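Local atomic coordinates of sulfite reductase [ferredoxin] (Mycobacterium tuberculosis, PDB entry 1ZJ8), a protein that reduces sulfite to sulfide with electrons from ferredoxin, using a siroheme and a [4Fe-4S] cluster. Residues Thr68-Arg73 against Lys99-Tyr104; Tyr80-Gln85 against Tyr146-Val151. All coordinates share one frame; numbering follows the deposited sequence.

Contact 1: residues Thr68-Arg73 against Lys99-Tyr104; sequences TDLRGR and KLEAKY
Arg71 NH1 lies close to both carboxylate oxygens of Glu101, 2.9 Å from OE1 and 3.2 Å from OE2, although OE1 is less surely placed. The link is a salt bridge of charges rather than a directed hydrogen bond: as modelled, OE1 sits above one face of the guanidinium, near its rim, where no N-H points, and the two flat groups are tilted 35° apart. Glu101 is the first residue to leave helix 97-100, and with CG anti to its own N (chi1 -175°) it sends the carboxylate across to helix 67-73. Arginine suits the facing position because its long chain, bent at chi3, runs beside the acid with its methylenes before presenting the charge; Arg71 CG is 3.5 Å from Glu101 OE2. Leu70, buried, turns toward the same acid and also rests on Thr81, as does Glu101. On another side of the helix, Asp69 OD1 and Arg73 NH1 form a second salt bridge, which Arg52 extends through Asp69 OD2. The helix closes with a wider turn, Arg73 N bonding to Thr68 O. The arrangement is an ion pair between helix 67-73 and the first residue after helix 97-100, beside edge strand 79-83 of the half domain's antiparallel sheet.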
loop_
_atom_site.group_PDB
_atom_site.type_symbol
_atom_site.label_atom_id
_atom_site.label_comp_id
_atom_site.label_asym_id
_atom_site.label_seq_id
_atom_site.Cartn_x
_atom_site.Cartn_y
_atom_site.Cartn_z
ATOM N N THR A 68 14.311 5.956 21.646
ATOM C CA THR A 68 14.091 4.588 21.162
ATOM C C THR A 68 12.588 4.236 21.088
ATOM O O THR A 68 12.158 3.479 20.212
ATOM C CB THR A 68 14.872 3.570 22.012
ATOM O OG1 THR A 68 14.613 3.798 23.405
ATOM C CG2 THR A 68 16.373 3.705 21.724
ATOM N N ASP A 69 11.794 4.795 21.996
ATOM C CA ASP A 69 10.338 4.742 21.868
ATOM C C ASP A 69 9.873 5.573 20.671
ATOM O O ASP A 69 9.171 5.051 19.796
ATOM C CB ASP A 69 9.659 5.227 23.148
ATOM C CG ASP A 69 9.787 4.236 24.275
ATOM O OD1 ASP A 69 10.358 3.146 24.052
ATOM O OD2 ASP A 69 9.302 4.550 25.380
ATOM N N LEU A 70 10.295 6.843 20.634
ATOM C CA LEU A 70 9.922 7.797 19.578
ATOM C C LEU A 70 10.197 7.275 18.181
ATOM O O LEU A 70 9.302 7.255 17.351
ATOM C CB LEU A 70 10.667 9.132 19.750
ATOM C CG LEU A 70 10.469 10.231 18.684
ATOM C CD1 LEU A 70 9.003 10.584 18.498
ATOM C CD2 LEU A 70 11.259 11.471 19.062
ATOM N N ARG A 71 11.425 6.841 17.927
ATOM C CA ARG A 71 11.840 6.452 16.573
ATOM C C ARG A 71 11.725 4.947 16.255
ATOM O O ARG A 71 12.090 4.525 15.154
ATOM C CB ARG A 71 13.288 6.921 16.309
ATOM C CG ARG A 71 13.456 8.440 16.115
ATOM C CD ARG A 71 14.910 8.817 15.830
ATOM N NE ARG A 71 15.474 9.642 16.899
ATOM C CZ ARG A 71 15.737 10.953 16.820
ATOM N NH1 ARG A 71 15.508 11.651 15.701
ATOM N NH2 ARG A 71 16.249 11.581 17.876
ATOM N N GLY A 72 11.231 4.145 17.203
ATOM C CA GLY A 72 11.196 2.685 17.042
ATOM C C GLY A 72 9.917 2.056 17.565
ATOM O O GLY A 72 9.064 1.608 16.794
ATOM N N ARG A 73 9.776 2.026 18.882
ATOM C CA ARG A 73 8.693 1.288 19.509
ATOM C C ARG A 73 7.301 1.878 19.235
ATOM O O ARG A 73 6.301 1.154 19.278
ATOM C CB ARG A 73 8.978 1.173 21.006
ATOM C CG ARG A 73 9.222 -0.250 21.465
ATOM C CD ARG A 73 9.831 -0.364 22.888
ATOM N NE ARG A 73 11.287 -0.583 22.833
ATOM C CZ ARG A 73 12.198 0.088 23.534
ATOM N NH1 ARG A 73 11.838 1.027 24.402
ATOM N NH2 ARG A 73 13.482 -0.193 23.373
ATOM N N LYS A 99 16.819 17.463 13.074
ATOM C CA LYS A 99 16.221 18.627 12.380
ATOM C C LYS A 99 14.895 18.294 11.705
ATOM O O LYS A 99 13.903 19.015 11.860
ATOM C CB LYS A 99 17.159 19.178 11.289
ATOM C CG LYS A 99 18.266 20.090 11.795
ATOM C CD LYS A 99 17.698 21.409 12.323
ATOM C CE LYS A 99 18.810 22.344 12.802
ATOM N NZ LYS A 99 18.251 23.632 13.282
ATOM N N LEU A 100 14.910 17.205 10.933
ATOM C CA LEU A 100 13.755 16.764 10.147
ATOM C C LEU A 100 12.605 16.207 10.996
ATOM O O LEU A 100 11.481 16.107 10.523
ATOM C CB LEU A 100 14.191 15.715 9.136
ATOM C CG LEU A 100 15.158 16.215 8.073
ATOM C CD1 LEU A 100 15.832 15.036 7.386
ATOM C CD2 LEU A 100 14.450 17.121 7.073
ATOM N N GLU A 101 12.890 15.852 12.245
ATOM C CA GLU A 101 11.900 15.270 13.152
ATOM C C GLU A 101 11.058 16.349 13.838
ATOM O O GLU A 101 11.533 16.996 14.766
ATOM C CB GLU A 101 12.647 14.446 14.203
ATOM C CG GLU A 101 11.779 13.670 15.159
ATOM C CD GLU A 101 12.415 12.334 15.522
ATOM O OE1 GLU A 101 12.799 12.136 16.710
ATOM O OE2 GLU A 101 12.553 11.498 14.591
ATOM N N ALA A 102 9.818 16.533 13.385
ATOM C CA ALA A 102 8.894 17.514 13.979
ATOM C C ALA A 102 8.262 16.989 15.254
ATOM O O ALA A 102 8.462 15.826 15.619
ATOM C CB ALA A 102 7.795 17.899 12.996
ATOM N N LYS A 103 7.482 17.856 15.913
ATOM C CA LYS A 103 6.790 17.514 17.170
ATOM C C LYS A 103 5.404 16.926 16.903
ATOM O O LYS A 103 4.564 16.871 17.815
ATOM C CB LYS A 103 6.649 18.736 18.107
ATOM C CG LYS A 103 5.241 19.464 18.100
ATOM C CD LYS A 103 5.054 20.360 19.337
ATOM C CE LYS A 103 3.871 21.309 19.212
ATOM N NZ LYS A 103 2.612 20.638 19.595
ATOM N N TYR A 104 5.158 16.498 15.664
ATOM C CA TYR A 104 3.853 15.978 15.253
ATOM C C TYR A 104 4.001 14.574 14.672
ATOM O O TYR A 104 5.093 14.169 14.277
ATOM C CB TYR A 104 3.221 16.931 14.234
ATOM C CG TYR A 104 2.829 18.287 14.803
ATOM C CD1 TYR A 104 1.667 18.430 15.557
ATOM C CD2 TYR A 104 3.617 19.425 14.581
ATOM C CE1 TYR A 104 1.296 19.654 16.078
ATOM C CE2 TYR A 104 3.262 20.662 15.102
ATOM C CZ TYR A 104 2.094 20.775 15.851
ATOM O OH TYR A 104 1.686 21.994 16.381
#

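Contact 2: residues Tyr80-Gln85 against Tyr146-Val151; sequences YTQREQ and YHWIEV. With SRM (siroheme), chain E.
With its CG set between the backbone N and the carbonyl carbon (chi1 78°) and the chain extended beyond, Gln82 points its amide toward Trp148, while His147, with CG beside its own N, aims its ring at the siroheme. The two segments belong to the antiparallel sheet that includes strands of the ferredoxin-like half domain. Strand 104-109 runs between edge strand 79-83 and strand 144-149, so Gln82 makes with its side chain a link that the two backbones cannot make directly. Glutamine suits this place because one amide serves two tasks. Its OE1 accepts the backbone N-H of Trp148 at 2.7 Å, straight at the hydrogen (169°) though the N-H comes in tilted from the plane of the carbonyl, just where the chain turns a corner. Its NE2 lies 3.8 Å above the indole plane of Trp148, over the centre, and the amide and indole planes are 58° apart. Phe433 meets both aromatic side chains, stacking on His147 and standing steeply against Trp148, whose indole also meets Tyr104 edge-to-face. His147 serves the cofactor: its NE2 donates from the ring edge to siroheme carboxylate oxygen O2A at 3.1 Å. Tyr80, joined through CE2 to Cys172 SG in the cysteinyl-tyrosine cross-link, lines the same pocket, and siroheme methyl CMA rests 3.5 Å above the centre of the Tyr80 ring.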
loop_
_atom_site.group_PDB
_atom_site.type_symbol
_atom_site.label_atom_id
_atom_site.label_comp_id
_atom_site.label_asym_id
_atom_site.label_seq_id
_atom_site.Cartn_x
_atom_site.Cartn_y
_atom_site.Cartn_z
ATOM N N TYR A 80 4.282 7.244 13.513
ATOM C CA TYR A 80 5.504 7.531 12.801
ATOM C C TYR A 80 5.658 9.074 12.937
ATOM O O TYR A 80 4.691 9.837 12.837
ATOM C CB TYR A 80 5.342 7.042 11.338
ATOM C CG TYR A 80 6.011 5.720 10.879
ATOM C CD1 TYR A 80 7.359 5.734 10.510
ATOM C CD2 TYR A 80 5.277 4.487 10.685
ATOM C CE1 TYR A 80 8.005 4.594 10.031
ATOM C CE2 TYR A 80 5.944 3.335 10.177
ATOM C CZ TYR A 80 7.302 3.411 9.871
ATOM O OH TYR A 80 7.970 2.313 9.394
ATOM N N THR A 81 6.871 9.516 13.233
ATOM C CA THR A 81 7.194 10.938 13.381
ATOM C C THR A 81 7.045 11.659 12.014
ATOM O O THR A 81 7.424 11.089 10.987
ATOM C CB THR A 81 8.641 11.042 13.923
ATOM O OG1 THR A 81 8.746 12.141 14.836
ATOM C CG2 THR A 81 9.671 11.132 12.788
ATOM N N GLN A 82 6.508 12.881 11.966
ATOM C CA GLN A 82 6.372 13.566 10.664
ATOM C C GLN A 82 7.475 14.621 10.394
ATOM O O GLN A 82 8.133 15.098 11.320
ATOM C CB GLN A 82 4.946 14.130 10.465
ATOM C CG GLN A 82 4.574 15.433 11.197
ATOM C CD GLN A 82 3.294 16.109 10.630
ATOM O OE1 GLN A 82 2.197 15.534 10.647
ATOM N NE2 GLN A 82 3.447 17.346 10.151
ATOM N N ARG A 83 7.665 14.970 9.114
ATOM C CA ARG A 83 8.746 15.879 8.660
ATOM C C ARG A 83 8.486 17.350 9.032
ATOM O O ARG A 83 7.426 17.911 8.709
ATOM C CB ARG A 83 8.955 15.782 7.136
ATOM C CG ARG A 83 10.189 16.551 6.570
ATOM C CD ARG A 83 10.028 16.867 5.066
ATOM N NE ARG A 83 11.216 17.399 4.380
ATOM C CZ ARG A 83 12.273 16.675 3.994
ATOM N NH1 ARG A 83 12.346 15.381 4.279
ATOM N NH2 ARG A 83 13.284 17.245 3.337
ATOM N N GLU A 84 9.469 17.965 9.702
ATOM C CA GLU A 84 9.414 19.393 10.030
ATOM C C GLU A 84 9.366 20.210 8.734
ATOM O O GLU A 84 9.905 19.796 7.683
ATOM C CB GLU A 84 10.619 19.822 10.888
ATOM C CG GLU A 84 10.497 21.214 11.504
ATOM C CD GLU A 84 9.315 21.315 12.438
ATOM O OE1 GLU A 84 9.449 20.879 13.590
ATOM O OE2 GLU A 84 8.247 21.810 12.023
ATOM N N GLN A 85 8.717 21.371 8.826
ATOM C CA GLN A 85 8.523 22.260 7.676
ATOM C C GLN A 85 9.808 22.943 7.227
ATOM O O GLN A 85 10.695 23.190 8.034
ATOM C CB GLN A 85 7.545 23.398 8.034
ATOM C CG GLN A 85 6.173 22.982 8.557
ATOM C CD GLN A 85 5.377 22.183 7.539
ATOM O OE1 GLN A 85 5.601 22.295 6.326
ATOM N NE2 GLN A 85 4.452 21.362 8.025
ATOM N N TYR A 146 -3.508 9.827 9.202
ATOM C CA TYR A 146 -3.728 11.177 9.727
ATOM C C TYR A 146 -2.377 11.865 9.813
ATOM O O TYR A 146 -1.366 11.181 9.877
ATOM C CB TYR A 146 -4.303 11.089 11.132
ATOM C CG TYR A 146 -5.679 10.456 11.282
ATOM C CD1 TYR A 146 -6.801 11.035 10.705
ATOM C CD2 TYR A 146 -5.865 9.314 12.064
ATOM C CE1 TYR A 146 -8.087 10.484 10.885
ATOM C CE2 TYR A 146 -7.146 8.744 12.255
ATOM C CZ TYR A 146 -8.259 9.341 11.662
ATOM O OH TYR A 146 -9.542 8.819 11.819
ATOM N N HIS A 147 -2.338 13.194 9.791
ATOM C CA HIS A 147 -1.091 13.934 10.082
ATOM C C HIS A 147 -1.360 15.079 11.066
ATOM O O HIS A 147 -2.510 15.298 11.465
ATOM C CB HIS A 147 -0.462 14.463 8.798
ATOM C CG HIS A 147 0.285 13.433 8.020
ATOM N ND1 HIS A 147 -0.185 12.906 6.839
ATOM C CD2 HIS A 147 1.483 12.847 8.240
ATOM C CE1 HIS A 147 0.691 12.039 6.363
ATOM N NE2 HIS A 147 1.712 11.980 7.197
ATOM N N TRP A 148 -0.311 15.799 11.471
ATOM C CA TRP A 148 -0.465 16.863 12.465
ATOM C C TRP A 148 -1.026 16.333 13.797
ATOM O O TRP A 148 -1.766 17.044 14.489
ATOM C CB TRP A 148 -1.388 18.004 11.946
ATOM C CG TRP A 148 -0.870 18.683 10.709
ATOM C CD1 TRP A 148 -1.322 18.532 9.421
ATOM C CD2 TRP A 148 0.221 19.599 10.645
ATOM N NE1 TRP A 148 -0.568 19.304 8.559
ATOM C CE2 TRP A 148 0.381 19.971 9.288
ATOM C CE3 TRP A 148 1.083 20.145 11.605
ATOM C CZ2 TRP A 148 1.366 20.867 8.874
ATOM C CZ3 TRP A 148 2.058 21.027 11.196
ATOM C CH2 TRP A 148 2.195 21.381 9.841
ATOM N N ILE A 149 -0.686 15.100 14.163
ATOM C CA ILE A 149 -1.205 14.547 15.405
ATOM C C ILE A 149 -0.209 14.771 16.547
ATOM O O ILE A 149 1.010 14.659 16.360
ATOM C CB ILE A 149 -1.660 13.073 15.229
ATOM C CG1 ILE A 149 -3.176 13.064 15.019
ATOM C CG2 ILE A 149 -1.300 12.197 16.437
ATOM C CD1 ILE A 149 -3.731 11.746 14.691
ATOM N N GLU A 150 -0.753 15.123 17.715
ATOM C CA GLU A 150 0.044 15.397 18.907
ATOM C C GLU A 150 -0.233 14.286 19.932
ATOM O O GLU A 150 -1.418 13.963 20.215
ATOM C CB GLU A 150 -0.287 16.773 19.506
ATOM C CG GLU A 150 -0.698 17.870 18.530
ATOM C CD GLU A 150 -0.709 19.270 19.184
ATOM O OE1 GLU A 150 0.356 19.714 19.679
ATOM O OE2 GLU A 150 -1.775 19.943 19.200
ATOM N N VAL A 151 0.850 13.721 20.491
ATOM C CA VAL A 151 0.763 12.635 21.484
ATOM C C VAL A 151 -0.350 12.890 22.534
ATOM O O VAL A 151 -1.144 11.989 22.854
ATOM C CB VAL A 151 2.165 12.355 22.184
ATOM C CG1 VAL A 151 2.578 13.481 23.124
ATOM C CG2 VAL A 151 2.152 11.017 22.955
HETATM FE FE SRM E . 5.670 2.678 2.831
HETATM C CHA SRM E . 8.288 3.832 4.697
HETATM C CHB SRM E . 4.244 5.705 2.987
HETATM C CHC SRM E . 3.156 1.560 1.093
HETATM C CHD SRM E . 7.845 0.755 0.960
HETATM N NA SRM E . 6.070 4.360 3.836
HETATM C C1A SRM E . 7.116 4.616 4.653
HETATM C C2A SRM E . 6.926 5.824 5.518
HETATM C CMA SRM E . 6.450 5.400 6.873
HETATM C CDA SRM E . 8.136 6.717 5.544
HETATM C CEA SRM E . 9.034 6.713 6.740
HETATM O O3A SRM E . 9.623 5.669 7.036
HETATM O O4A SRM E . 9.184 7.733 7.429
HETATM C C3A SRM E . 5.850 6.526 4.762
HETATM C CAA SRM E . 4.825 7.192 5.616
HETATM C CBA SRM E . 5.377 8.580 5.804
HETATM C CCA SRM E . 4.274 9.579 5.938
HETATM O O1A SRM E . 3.265 9.467 5.208
HETATM O O2A SRM E . 4.390 10.485 6.798
HETATM C C4A SRM E . 5.343 5.482 3.827
HETATM N NB SRM E . 3.946 3.460 2.300
HETATM C C1B SRM E . 3.452 4.690 2.456
HETATM C C2B SRM E . 2.017 4.859 2.041
HETATM C CMB SRM E . 1.207 5.741 2.948
HETATM C CDB SRM E . 2.020 5.468 0.678
HETATM C CEB SRM E . 0.710 5.755 0.035
HETATM O O3B SRM E . 0.309 6.920 -0.181
HETATM O O4B SRM E . 0.022 4.783 -0.275
HETATM C C3B SRM E . 1.604 3.404 1.995
HETATM C CAB SRM E . 1.129 2.935 3.346
HETATM C CBB SRM E . 0.193 1.770 3.237
HETATM C CCB SRM E . -0.072 1.188 4.596
HETATM O O1B SRM E . -1.127 1.416 5.183
HETATM O O2B SRM E . 0.741 0.448 5.140
HETATM C C4B SRM E . 2.944 2.754 1.785
HETATM N NC SRM E . 5.547 1.530 1.282
HETATM C C1C SRM E . 4.398 1.019 0.795
HETATM C C2C SRM E . 4.579 0.183 -0.298
HETATM C CDC SRM E . 3.575 -0.357 -1.261
HETATM C CEC SRM E . 2.839 -1.609 -0.985
HETATM O O3C SRM E . 2.911 -2.143 0.145
HETATM O O4C SRM E . 2.188 -2.070 -1.934
HETATM C C3C SRM E . 5.931 0.020 -0.336
HETATM C CAC SRM E . 6.525 -0.853 -1.393
HETATM C CBC SRM E . 6.331 -2.354 -1.343
HETATM C CCC SRM E . 7.313 -2.940 -0.344
HETATM O O1C SRM E . 7.161 -2.747 0.892
HETATM O O2C SRM E . 8.279 -3.594 -0.816
HETATM C C4C SRM E . 6.488 0.780 0.659
HETATM N ND SRM E . 7.598 2.104 3.052
HETATM C C1D SRM E . 8.285 1.488 2.077
HETATM C C2D SRM E . 9.662 1.677 2.300
HETATM C CAD SRM E . 10.712 0.680 1.843
HETATM C CBD SRM E . 11.133 -0.401 2.789
HETATM C CCD SRM E . 12.064 -1.514 2.402
HETATM O O1D SRM E . 11.589 -2.672 2.401
HETATM O O2D SRM E . 13.264 -1.288 2.090
HETATM C C3D SRM E . 9.773 2.436 3.453
HETATM C CDD SRM E . 10.998 2.516 4.322
HETATM C CED SRM E . 11.400 1.419 5.283
HETATM O O3D SRM E . 10.625 0.509 5.578
HETATM O O4D SRM E . 12.525 1.403 5.802
HETATM C C4D SRM E . 8.489 2.691 3.908
#

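In the fold
Both contacts involve the neighbourhood of strand 79-83. Contact 1 joins the helix preceding it in the chain to the residue just after the helix that follows it, whereas contact 2 ties the strand itself to 144-149. They also touch directly: Leu100 O probably accepts a hydrogen bond from Glu84 N, and Lys103 forms a salt bridge with Glu150. Each is partly buried, but their chemistry differs with place. Contact 1, its Glu101 side chain about 9 Å from the siroheme, relies on opposite charges between partly exposed side chains. Contact 2 reaches into the cofactor pocket and uses an amide, an indole and an imidazole, with the siroheme itself as a partner.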